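Local coordinates for protein deferrochelatase (Vibrio cholerae, PDB 5DE0) that binds heme b and probably acts as a dye-decolorizing (DyP-type) peroxidase, oxidising substrates at the expense of hydrogen peroxide, at residues K6-E14 and P152-L162; S172-L183 and D244-T255. All coordinates share one frame; numbering follows the deposited sequence.

Interaction 1 of 2, residues K6-E14 and P152-L162; sequences KSQTAILPE and PKAEKRAEVAL
Arg157 reaches from the first turn of helix 155-161 to the loop at Leu12-Glu14, where its guanidinium meets both backbone and carboxylate. Its chain runs extended from CG to NE (chi2 174°), which carries the flat group clear of the helix. Arg157 NH1 donates to Leu12 O at 2.9 Å; the bond is bent and the donor stands above the carbonyl plane, tilted as well from the guanidinium plane. On the other terminal nitrogen, Arg157 NH2 forms a salt bridge with Glu14 OE1 at 3.1 Å. The carboxylate comes over one face of the guanidinium rather than lying flush with it, the two planes being 57° apart; a bend at chi2 of Glu14 (-79°) folds its acid group back over the arginine. Within its own segment Arg157 NE gives a weak hydrogen bond to Pro152 O, a further restraint on the group's rotation. This polar cluster fastens the N-terminal arm, which precedes strand 18-26 of the first ferredoxin-like domain, to the helix that leads into strand 172-181 of the second. Farther along the helix the contact turns apolar. Leu12 and Leu162 cross at about a right angle, Leu12 CD1 resting 3.6 Å from Leu162 CD1, while Leu12 CD2 lies 4.2 Å from Ala158 CB. The second methyl of Leu162, CD2, packs against Ser7 CB at 3.6 Å. Ile11 turns its CG2 branch to Ala161 CB at 4.0 Å, and its carbonyl oxygen accepts a hydrogen bond from His234 NE2.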
loop_
_atom_site.group_PDB
_atom_site.type_symbol
_atom_site.label_atom_id
_atom_site.label_comp_id
_atom_site.label_asym_id
_atom_site.label_seq_id
_atom_site.Cartn_x
_atom_site.Cartn_y
_atom_site.Cartn_z
ATOM N N LYS B 6 -8.336 -10.919 29.314
ATOM C CA LYS B 6 -8.703 -10.457 27.978
ATOM C C LYS B 6 -7.502 -9.962 27.183
ATOM O O LYS B 6 -6.849 -8.989 27.559
ATOM C CB LYS B 6 -9.745 -9.341 28.063
ATOM C CG LYS B 6 -11.168 -9.822 28.249
ATOM C CD LYS B 6 -12.141 -8.664 28.135
ATOM C CE LYS B 6 -13.577 -9.155 28.139
ATOM N NZ LYS B 6 -13.830 -10.111 27.027
ATOM N N SER B 7 -7.221 -10.638 26.075
ATOM C CA SER B 7 -6.165 -10.225 25.162
ATOM C C SER B 7 -6.611 -9.040 24.312
ATOM O O SER B 7 -7.804 -8.736 24.228
ATOM C CB SER B 7 -5.758 -11.389 24.259
ATOM O OG SER B 7 -6.879 -11.894 23.551
ATOM N N GLN B 8 -5.652 -8.372 23.677
ATOM C CA GLN B 8 -5.976 -7.285 22.759
ATOM C C GLN B 8 -6.593 -7.865 21.487
ATOM O O GLN B 8 -6.222 -8.953 21.044
ATOM C CB GLN B 8 -4.733 -6.442 22.454
ATOM C CG GLN B 8 -4.142 -5.783 23.701
ATOM C CD GLN B 8 -3.010 -4.814 23.398
ATOM O OE1 GLN B 8 -3.201 -3.815 22.709
ATOM N NE2 GLN B 8 -1.826 -5.104 23.928
ATOM N N THR B 9 -7.538 -7.127 20.910
ATOM C CA THR B 9 -8.447 -7.655 19.894
ATOM C C THR B 9 -7.805 -8.195 18.614
ATOM O O THR B 9 -8.456 -8.907 17.853
ATOM C CB THR B 9 -9.462 -6.578 19.474
ATOM O OG1 THR B 9 -8.765 -5.450 18.931
ATOM C CG2 THR B 9 -10.296 -6.135 20.667
ATOM N N ALA B 10 -6.543 -7.863 18.369
ATOM C CA ALA B 10 -5.907 -8.243 17.109
ATOM C C ALA B 10 -5.359 -9.670 17.115
ATOM O O ALA B 10 -5.213 -10.284 16.061
ATOM C CB ALA B 10 -4.791 -7.260 16.770
ATOM N N ILE B 11 -5.078 -10.197 18.301
ATOM C CA ILE B 11 -4.323 -11.442 18.435
ATOM C C ILE B 11 -5.117 -12.706 18.095
ATOM O O ILE B 11 -4.750 -13.452 17.187
ATOM C CB ILE B 11 -3.769 -11.584 19.865
ATOM C CG1 ILE B 11 -2.954 -10.343 20.239
ATOM C CG2 ILE B 11 -2.921 -12.838 19.987
ATOM C CD1 ILE B 11 -2.379 -10.385 21.634
ATOM N N LEU B 12 -6.200 -12.943 18.827
ATOM C CA LEU B 12 -6.972 -14.181 18.696
ATOM C C LEU B 12 -7.723 -14.376 17.365
ATOM O O LEU B 12 -7.683 -15.472 16.806
ATOM C CB LEU B 12 -7.966 -14.295 19.858
ATOM C CG LEU B 12 -7.545 -15.209 21.012
ATOM C CD1 LEU B 12 -6.130 -14.892 21.465
ATOM C CD2 LEU B 12 -8.521 -15.095 22.174
ATOM N N PRO B 13 -8.418 -13.338 16.858
ATOM C CA PRO B 13 -9.159 -13.580 15.612
ATOM C C PRO B 13 -8.255 -13.876 14.420
ATOM O O PRO B 13 -7.065 -13.559 14.450
ATOM C CB PRO B 13 -9.916 -12.264 15.385
ATOM C CG PRO B 13 -9.892 -11.561 16.690
ATOM C CD PRO B 13 -8.625 -11.967 17.353
ATOM N N GLU B 14 -8.824 -14.488 13.387
ATOM C CA GLU B 14 -8.109 -14.712 12.140
ATOM C C GLU B 14 -7.788 -13.371 11.495
ATOM O O GLU B 14 -8.578 -12.432 11.586
ATOM C CB GLU B 14 -8.936 -15.579 11.187
ATOM C CG GLU B 14 -9.167 -17.000 11.672
ATOM C CD GLU B 14 -7.964 -17.894 11.454
ATOM O OE1 GLU B 14 -7.073 -17.515 10.664
ATOM O OE2 GLU B 14 -7.910 -18.977 12.073
ATOM N N PRO B 152 -2.745 -22.462 13.994
ATOM C CA PRO B 152 -3.774 -22.836 14.974
ATOM C C PRO B 152 -5.134 -22.213 14.670
ATOM O O PRO B 152 -5.201 -21.114 14.117
ATOM C CB PRO B 152 -3.208 -22.302 16.290
ATOM C CG PRO B 152 -1.738 -22.372 16.099
ATOM C CD PRO B 152 -1.492 -22.048 14.650
ATOM N N LYS B 153 -6.204 -22.920 15.019
ATOM C CA LYS B 153 -7.554 -22.483 14.683
ATOM C C LYS B 153 -8.499 -22.594 15.876
ATOM O O LYS B 153 -8.363 -23.494 16.704
ATOM C CB LYS B 153 -8.095 -23.301 13.506
ATOM C CG LYS B 153 -7.355 -23.062 12.196
ATOM C CD LYS B 153 -7.388 -24.291 11.299
ATOM C CE LYS B 153 -6.644 -24.042 9.994
ATOM N NZ LYS B 153 -5.265 -23.528 10.223
ATOM N N ALA B 154 -9.452 -21.666 15.952
ATOM C CA ALA B 154 -10.467 -21.652 17.004
ATOM C C ALA B 154 -9.863 -21.588 18.407
ATOM O O ALA B 154 -9.080 -20.692 18.713
ATOM C CB ALA B 154 -11.381 -22.868 16.877
ATOM N N GLU B 155 -10.220 -22.553 19.250
ATOM C CA GLU B 155 -9.897 -22.492 20.676
ATOM C C GLU B 155 -8.405 -22.623 21.000
ATOM O O GLU B 155 -7.934 -22.048 21.984
ATOM C CB GLU B 155 -10.674 -23.570 21.443
ATOM C CG GLU B 155 -10.314 -25.007 21.074
ATOM C CD GLU B 155 -10.987 -25.472 19.797
ATOM O OE1 GLU B 155 -12.222 -25.662 19.810
ATOM O OE2 GLU B 155 -10.279 -25.644 18.781
ATOM N N LYS B 156 -7.663 -23.371 20.189
ATOM C CA LYS B 156 -6.259 -23.618 20.497
ATOM C C LYS B 156 -5.390 -22.397 20.207
ATOM O O LYS B 156 -4.246 -22.324 20.651
ATOM C CB LYS B 156 -5.742 -24.841 19.735
ATOM C CG LYS B 156 -6.041 -24.867 18.248
ATOM C CD LYS B 156 -5.873 -26.277 17.688
ATOM C CE LYS B 156 -6.322 -26.371 16.238
ATOM N NZ LYS B 156 -5.349 -25.753 15.302
ATOM N N ARG B 157 -5.945 -21.435 19.478
ATOM C CA ARG B 157 -5.276 -20.156 19.269
ATOM C C ARG B 157 -5.041 -19.441 20.596
ATOM O O ARG B 157 -3.981 -18.854 20.818
ATOM C CB ARG B 157 -6.093 -19.264 18.335
ATOM C CG ARG B 157 -5.843 -19.535 16.868
ATOM C CD ARG B 157 -6.773 -18.738 15.974
ATOM N NE ARG B 157 -6.183 -18.568 14.650
ATOM C CZ ARG B 157 -5.601 -17.450 14.231
ATOM N NH1 ARG B 157 -5.550 -16.389 15.024
ATOM N NH2 ARG B 157 -5.083 -17.387 13.012
ATOM N N ALA B 158 -6.036 -19.503 21.475
ATOM C CA ALA B 158 -5.969 -18.840 22.772
ATOM C C ALA B 158 -4.895 -19.442 23.674
ATOM O O ALA B 158 -4.192 -18.718 24.376
ATOM C CB ALA B 158 -7.327 -18.903 23.459
ATOM N N GLU B 159 -4.768 -20.765 23.655
ATOM C CA GLU B 159 -3.826 -21.442 24.542
ATOM C C GLU B 159 -2.423 -21.525 23.942
ATOM O O GLU B 159 -1.473 -21.897 24.626
ATOM C CB GLU B 159 -4.336 -22.842 24.896
ATOM C CG GLU B 159 -4.570 -23.750 23.702
ATOM C CD GLU B 159 -5.266 -25.043 24.084
ATOM O OE1 GLU B 159 -6.504 -25.025 24.252
ATOM O OE2 GLU B 159 -4.577 -26.076 24.218
ATOM N N VAL B 160 -2.297 -21.180 22.665
ATOM C CA VAL B 160 -0.988 -21.121 22.021
ATOM C C VAL B 160 -0.411 -19.705 22.110
ATOM O O VAL B 160 0.780 -19.525 22.370
ATOM C CB VAL B 160 -1.058 -21.570 20.538
ATOM C CG1 VAL B 160 0.172 -21.107 19.767
ATOM C CG2 VAL B 160 -1.200 -23.078 20.446
ATOM N N ALA B 161 -1.261 -18.701 21.916
ATOM C CA ALA B 161 -0.802 -17.314 21.880
ATOM C C ALA B 161 -0.720 -16.666 23.262
ATOM O O ALA B 161 0.233 -15.947 23.554
ATOM C CB ALA B 161 -1.706 -16.489 20.975
ATOM N N LEU B 162 -1.714 -16.922 24.108
ATOM C CA LEU B 162 -1.849 -16.184 25.362
ATOM C C LEU B 162 -1.193 -16.862 26.564
ATOM O O LEU B 162 -1.256 -18.083 26.719
ATOM C CB LEU B 162 -3.326 -15.946 25.672
ATOM C CG LEU B 162 -4.156 -15.321 24.552
ATOM C CD1 LEU B 162 -5.550 -14.976 25.051
ATOM C CD2 LEU B 162 -3.456 -14.094 23.988
#

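Interaction 2 of 2, residues S172-L183 and D244-T255. With HEM (protoporphyrin IX containing Fe), chain F.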
loop_
_atom_site.group_PDB
_atom_site.type_symbol
_atom_site.label_atom_id
_atom_site.label_comp_id
_atom_site.label_asym_id
_atom_site.label_seq_id
_atom_site.Cartn_x
_atom_site.Cartn_y
_atom_site.Cartn_z
ATOM N N SER B 172 0.779 -11.663 25.474
ATOM C CA SER B 172 1.366 -12.543 24.473
ATOM C C SER B 172 2.725 -12.040 23.996
ATOM O O SER B 172 2.923 -10.838 23.820
ATOM C CB SER B 172 0.412 -12.691 23.283
ATOM O OG SER B 172 0.949 -13.552 22.297
ATOM N N TYR B 173 3.658 -12.966 23.788
ATOM C CA TYR B 173 4.970 -12.615 23.250
ATOM C C TYR B 173 4.896 -12.461 21.737
ATOM O O TYR B 173 4.216 -13.231 21.061
ATOM C CB TYR B 173 6.014 -13.665 23.631
ATOM C CG TYR B 173 6.353 -13.677 25.104
ATOM C CD1 TYR B 173 7.344 -12.849 25.617
ATOM C CD2 TYR B 173 5.679 -14.514 25.984
ATOM C CE1 TYR B 173 7.657 -12.856 26.964
ATOM C CE2 TYR B 173 5.983 -14.527 27.334
ATOM C CZ TYR B 173 6.973 -13.697 27.817
ATOM O OH TYR B 173 7.277 -13.708 29.159
ATOM N N VAL B 174 5.586 -11.454 21.211
ATOM C CA VAL B 174 5.497 -11.135 19.792
ATOM C C VAL B 174 6.868 -11.101 19.125
ATOM O O VAL B 174 7.853 -10.677 19.725
ATOM C CB VAL B 174 4.809 -9.770 19.561
ATOM C CG1 VAL B 174 4.226 -9.700 18.156
ATOM C CG2 VAL B 174 3.723 -9.526 20.596
ATOM N N MET B 175 6.923 -11.558 17.880
ATOM C CA MET B 175 8.108 -11.396 17.051
ATOM C C MET B 175 7.684 -10.878 15.684
ATOM O O MET B 175 6.605 -11.216 15.197
ATOM C CB MET B 175 8.881 -12.716 16.910
ATOM C CG MET B 175 8.145 -13.797 16.124
ATOM S SD MET B 175 9.201 -15.170 15.626
ATOM C CE MET B 175 10.306 -14.356 14.467
ATOM N N VAL B 176 8.516 -10.040 15.075
ATOM C CA VAL B 176 8.249 -9.570 13.724
ATOM C C VAL B 176 9.539 -9.521 12.905
ATOM O O VAL B 176 10.605 -9.171 13.412
ATOM C CB VAL B 176 7.544 -8.172 13.721
ATOM C CG1 VAL B 176 7.398 -7.627 15.127
ATOM C CG2 VAL B 176 8.264 -7.173 12.820
ATOM N N GLN B 177 9.430 -9.916 11.641
ATOM C CA GLN B 177 10.533 -9.840 10.691
ATOM C C GLN B 177 9.995 -9.482 9.314
ATOM O O GLN B 177 9.202 -10.231 8.743
ATOM C CB GLN B 177 11.291 -11.166 10.612
ATOM C CG GLN B 177 12.294 -11.423 11.720
ATOM C CD GLN B 177 12.936 -12.795 11.589
ATOM O OE1 GLN B 177 12.247 -13.814 11.586
ATOM N NE2 GLN B 177 14.260 -12.825 11.462
ATOM N N ARG B 178 10.417 -8.342 8.778
ATOM C CA ARG B 178 10.030 -7.981 7.422
ATOM C C ARG B 178 10.961 -8.650 6.423
ATOM O O ARG B 178 12.162 -8.381 6.401
ATOM C CB ARG B 178 10.045 -6.465 7.219
ATOM C CG ARG B 178 9.544 -6.054 5.846
ATOM C CD ARG B 178 9.034 -4.623 5.816
ATOM N NE ARG B 178 10.109 -3.639 5.855
ATOM C CZ ARG B 178 10.838 -3.291 4.799
ATOM N NH1 ARG B 178 10.616 -3.859 3.622
ATOM N NH2 ARG B 178 11.796 -2.382 4.923
ATOM N N PHE B 179 10.400 -9.528 5.598
ATOM C CA PHE B 179 11.192 -10.242 4.608
ATOM C C PHE B 179 11.081 -9.620 3.221
ATOM O O PHE B 179 10.004 -9.192 2.803
ATOM C CB PHE B 179 10.774 -11.713 4.556
ATOM C CG PHE B 179 11.354 -12.539 5.661
ATOM C CD1 PHE B 179 10.667 -12.710 6.850
ATOM C CD2 PHE B 179 12.591 -13.142 5.513
ATOM C CE1 PHE B 179 11.204 -13.468 7.868
ATOM C CE2 PHE B 179 13.133 -13.901 6.526
ATOM C CZ PHE B 179 12.440 -14.065 7.705
ATOM N N VAL B 180 12.208 -9.567 2.518
ATOM C CA VAL B 180 12.235 -9.101 1.139
ATOM C C VAL B 180 12.535 -10.278 0.217
ATOM O O VAL B 180 13.549 -10.961 0.379
ATOM C CB VAL B 180 13.282 -7.994 0.929
ATOM C CG1 VAL B 180 13.256 -7.504 -0.513
ATOM C CG2 VAL B 180 13.036 -6.843 1.890
ATOM N N HIS B 181 11.649 -10.513 -0.745
ATOM C CA HIS B 181 11.734 -11.694 -1.598
ATOM C C HIS B 181 12.555 -11.469 -2.866
ATOM O O HIS B 181 12.568 -10.377 -3.431
ATOM C CB HIS B 181 10.330 -12.170 -1.981
ATOM C CG HIS B 181 9.581 -12.814 -0.857
ATOM N ND1 HIS B 181 10.095 -12.917 0.417
ATOM C CD2 HIS B 181 8.356 -13.392 -0.818
ATOM C CE1 HIS B 181 9.219 -13.529 1.194
ATOM N NE2 HIS B 181 8.156 -13.827 0.469
ATOM N N ASN B 182 13.240 -12.523 -3.299
ATOM C CA ASN B 182 13.895 -12.549 -4.599
ATOM C C ASN B 182 13.086 -13.439 -5.535
ATOM O O ASN B 182 13.425 -14.604 -5.746
ATOM C CB ASN B 182 15.335 -13.056 -4.477
ATOM C CG ASN B 182 16.139 -12.868 -5.756
ATOM O OD1 ASN B 182 15.582 -12.730 -6.846
ATOM N ND2 ASN B 182 17.461 -12.867 -5.624
ATOM N N LEU B 183 12.012 -12.887 -6.084
ATOM C CA LEU B 183 11.091 -13.653 -6.922
ATOM C C LEU B 183 11.703 -14.253 -8.200
ATOM O O LEU B 183 11.377 -15.390 -8.545
ATOM C CB LEU B 183 9.884 -12.786 -7.292
ATOM C CG LEU B 183 8.968 -12.407 -6.128
ATOM C CD1 LEU B 183 7.723 -11.699 -6.631
ATOM C CD2 LEU B 183 8.594 -13.636 -5.314
ATOM N N ASP B 244 10.577 -2.980 -2.392
ATOM C CA ASP B 244 10.552 -4.138 -1.508
ATOM C C ASP B 244 9.204 -4.843 -1.584
ATOM O O ASP B 244 8.156 -4.204 -1.527
ATOM C CB ASP B 244 10.841 -3.734 -0.060
ATOM C CG ASP B 244 12.304 -3.421 0.181
ATOM O OD1 ASP B 244 13.120 -3.629 -0.740
ATOM O OD2 ASP B 244 12.638 -2.980 1.301
ATOM N N HIS B 245 9.238 -6.161 -1.724
ATOM C CA HIS B 245 8.027 -6.962 -1.638
ATOM C C HIS B 245 8.353 -8.329 -1.059
ATOM O O HIS B 245 9.428 -8.879 -1.300
ATOM C CB HIS B 245 7.353 -7.098 -3.007
ATOM C CG HIS B 245 8.260 -7.605 -4.085
ATOM N ND1 HIS B 245 8.911 -6.768 -4.966
ATOM C CD2 HIS B 245 8.618 -8.864 -4.430
ATOM C CE1 HIS B 245 9.635 -7.490 -5.804
ATOM N NE2 HIS B 245 9.474 -8.765 -5.500
ATOM N N GLY B 246 7.422 -8.867 -0.281
ATOM C CA GLY B 246 7.617 -10.154 0.351
ATOM C C GLY B 246 6.610 -10.387 1.457
ATOM O O GLY B 246 5.410 -10.174 1.273
ATOM N N LEU B 247 7.100 -10.810 2.614
ATOM C CA LEU B 247 6.227 -11.147 3.726
ATOM C C LEU B 247 6.598 -10.396 4.996
ATOM O O LEU B 247 7.753 -10.410 5.426
ATOM C CB LEU B 247 6.264 -12.654 3.992
ATOM C CG LEU B 247 5.368 -13.165 5.121
ATOM C CD1 LEU B 247 3.900 -13.061 4.733
ATOM C CD2 LEU B 247 5.732 -14.597 5.491
ATOM N N LEU B 248 5.615 -9.728 5.589
ATOM C CA LEU B 248 5.793 -9.177 6.920
ATOM C C LEU B 248 5.444 -10.274 7.901
ATOM O O LEU B 248 4.274 -10.479 8.222
ATOM C CB LEU B 248 4.916 -7.942 7.145
ATOM C CG LEU B 248 5.245 -7.039 8.343
ATOM C CD1 LEU B 248 4.903 -7.667 9.693
ATOM C CD2 LEU B 248 6.704 -6.630 8.313
ATOM N N PHE B 249 6.457 -10.985 8.378
ATOM C CA PHE B 249 6.211 -12.062 9.316
ATOM C C PHE B 249 5.983 -11.509 10.718
ATOM O O PHE B 249 6.748 -10.678 11.204
ATOM C CB PHE B 249 7.367 -13.065 9.326
ATOM C CG PHE B 249 7.141 -14.220 10.252
ATOM C CD1 PHE B 249 6.468 -15.349 9.815
ATOM C CD2 PHE B 249 7.580 -14.170 11.567
ATOM C CE1 PHE B 249 6.245 -16.410 10.665
ATOM C CE2 PHE B 249 7.358 -15.231 12.424
ATOM C CZ PHE B 249 6.690 -16.350 11.971
ATOM N N ILE B 250 4.918 -11.979 11.357
ATOM C CA ILE B 250 4.632 -11.639 12.742
ATOM C C ILE B 250 3.936 -12.822 13.403
ATOM O O ILE B 250 3.098 -13.482 12.787
ATOM C CB ILE B 250 3.765 -10.363 12.856
ATOM C CG1 ILE B 250 3.435 -10.052 14.319
ATOM C CG2 ILE B 250 2.492 -10.496 12.036
ATOM C CD1 ILE B 250 2.628 -8.779 14.513
ATOM N N ALA B 251 4.302 -13.105 14.647
ATOM C CA ALA B 251 3.736 -14.243 15.357
ATOM C C ALA B 251 3.534 -13.939 16.837
ATOM O O ALA B 251 4.291 -13.172 17.434
ATOM C CB ALA B 251 4.625 -15.469 15.189
ATOM N N TYR B 252 2.505 -14.545 17.416
ATOM C CA TYR B 252 2.239 -14.424 18.843
ATOM C C TYR B 252 2.381 -15.792 19.499
ATOM O O TYR B 252 2.053 -16.811 18.890
ATOM C CB TYR B 252 0.840 -13.856 19.091
ATOM C CG TYR B 252 0.661 -12.415 18.660
ATOM C CD1 TYR B 252 0.443 -12.087 17.328
ATOM C CD2 TYR B 252 0.697 -11.384 19.591
ATOM C CE1 TYR B 252 0.277 -10.772 16.934
ATOM C CE2 TYR B 252 0.529 -10.068 19.204
ATOM C CZ TYR B 252 0.320 -9.767 17.876
ATOM O OH TYR B 252 0.153 -8.455 17.494
ATOM N N CYS B 253 2.880 -15.821 20.730
ATOM C CA CYS B 253 3.031 -17.082 21.450
ATOM C C CYS B 253 3.066 -16.878 22.961
ATOM O O CYS B 253 3.521 -15.843 23.449
ATOM C CB CYS B 253 4.295 -17.809 20.997
ATOM S SG CYS B 253 4.445 -19.481 21.652
ATOM N N HIS B 254 2.587 -17.878 23.696
ATOM C CA HIS B 254 2.530 -17.811 25.153
ATOM C C HIS B 254 3.926 -17.843 25.766
ATOM O O HIS B 254 4.114 -17.486 26.927
ATOM C CB HIS B 254 1.688 -18.962 25.711
ATOM C CG HIS B 254 2.335 -20.306 25.578
ATOM N ND1 HIS B 254 2.196 -21.091 24.453
ATOM C CD2 HIS B 254 3.123 -21.006 26.428
ATOM C CE1 HIS B 254 2.871 -22.214 24.616
ATOM N NE2 HIS B 254 3.443 -22.188 25.808
ATOM N N THR B 255 4.900 -18.281 24.974
ATOM C CA THR B 255 6.289 -18.310 25.409
ATOM C C THR B 255 7.210 -17.901 24.266
ATOM O O THR B 255 7.025 -18.315 23.123
ATOM C CB THR B 255 6.696 -19.706 25.932
ATOM O OG1 THR B 255 8.108 -19.737 26.170
ATOM C CG2 THR B 255 6.333 -20.792 24.929
HETATM C CHA HEM F . 4.612 -22.846 7.964
HETATM C CHB HEM F . 7.014 -20.395 11.393
HETATM C CHC HEM F . 8.955 -17.485 8.011
HETATM C CHD HEM F . 5.899 -19.374 4.754
HETATM C C1A HEM F . 5.095 -22.440 9.189
HETATM C C2A HEM F . 4.792 -23.041 10.472
HETATM C C3A HEM F . 5.452 -22.363 11.416
HETATM C C4A HEM F . 6.200 -21.309 10.765
HETATM C CMA HEM F . 5.437 -22.638 12.936
HETATM C CAA HEM F . 3.865 -24.257 10.699
HETATM C CBA HEM F . 4.730 -25.491 10.946
HETATM C CGA HEM F . 3.866 -26.721 11.006
HETATM O O1A HEM F . 3.467 -27.225 9.925
HETATM O O2A HEM F . 3.583 -27.195 12.136
HETATM C C1B HEM F . 7.807 -19.458 10.769
HETATM C C2B HEM F . 8.855 -18.692 11.405
HETATM C C3B HEM F . 9.396 -17.884 10.494
HETATM C C4B HEM F . 8.715 -18.108 9.223
HETATM C CMB HEM F . 9.273 -18.779 12.890
HETATM C CAB HEM F . 10.552 -16.910 10.818
HETATM C CBB HEM F . 11.051 -16.068 9.916
HETATM C C1C HEM F . 8.275 -17.713 6.832
HETATM C C2C HEM F . 8.460 -17.004 5.579
HETATM C C3C HEM F . 7.607 -17.532 4.680
HETATM C C4C HEM F . 6.869 -18.590 5.340
HETATM C CMC HEM F . 9.470 -15.849 5.381
HETATM C CAC HEM F . 7.369 -17.178 3.190
HETATM C CBC HEM F . 8.093 -16.300 2.489
HETATM C C1D HEM F . 5.363 -20.541 5.258
HETATM C C2D HEM F . 4.675 -21.547 4.481
HETATM C C3D HEM F . 4.269 -22.633 5.486
HETATM C C4D HEM F . 4.755 -22.174 6.768
HETATM C CMD HEM F . 4.401 -21.538 2.962
HETATM C CAD HEM F . 3.511 -23.942 5.183
HETATM C CBD HEM F . 2.005 -23.714 5.237
HETATM C CGD HEM F . 1.590 -23.345 6.636
HETATM O O1D HEM F . 1.417 -22.129 6.909
HETATM O O2D HEM F . 1.427 -24.263 7.482
HETATM N NA HEM F . 5.958 -21.385 9.407
HETATM N NB HEM F . 7.750 -19.079 9.440
HETATM N NC HEM F . 7.299 -18.673 6.646
HETATM N ND HEM F . 5.388 -20.947 6.589
HETATM FE FE HEM F . 6.654 -20.081 7.985
HETATM O O HOH W 1 11.606 -10.255 -6.105
#
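Tyr173 and Cys253 form a hydrogen-bonded antiparallel pair, each backbone N donating to the other's O at 2.9 Å, and the Met175-Ala251 and Gln177-Phe249 pairs repeat the pattern. Phe179 N continues the ladder to Leu247 O, with a weak return bond from Leu247 N. Past the corner at Gly246, His181 N still finds His245 O at 2.8 Å, nearly straight (171°). Gly246 CA sits over the centre of the His181 imidazole in a CH-pi contact, while both nitrogens of that ring are engaged, ND1 with Thr281 and NE2 with Asp141. A water accepts a hydrogen bond from Leu183 N, donates one to His181 O and lies 2.7 Å from His245 NE2; His245 ND1 is hydrogen-bonded to Ser240 O. Arg178 NH1 makes a salt-bridging hydrogen bond to Asp244 OD2 at 3.2 Å, in the guanidinium plane but on the anti side of the carboxylate and tilted from its plane; NH1 is also hydrogen-bonded to Tyr238 OH, and NE forms a salt bridge with Asp129. On the heme side, a Phe249 ring face lies over pyrrole B, Phe249 CZ 3.2 Å from HEM C2B, and Met175 SD approaches the ring edge in a Met-aromatic contact. Phe179 places a ring face against the heme methyl CMC. These two strands are the central pair of the second ferredoxin-like sheet, with strand 281-291 beside 172-181, strand 232-239 beside 247-253, and helix 257-266 packed on the face bearing Met175, Gln177 and Cys253.

Interaction 2 is a buried pairing of two central strands near the centre of the folded chain, whereas interaction 1 is partly buried and joins a loop to a short helix farther out, their centres about 17 Å apart. Interaction 1 depends on side chains reaching across, an arginine and leucines; interaction 2 on a regular backbone ladder, with some of its side chains lining the heme pocket. They meet where helix 155-161 ends close to the strand pair: Val160 O probably accepts a hydrogen bond from His254 N (2.8 Å), Ala161 O probably another from Ser172 OG, and Ile11 packs on Tyr252. The helix thus belongs to interaction 1 while its end touches both segments of interaction 2.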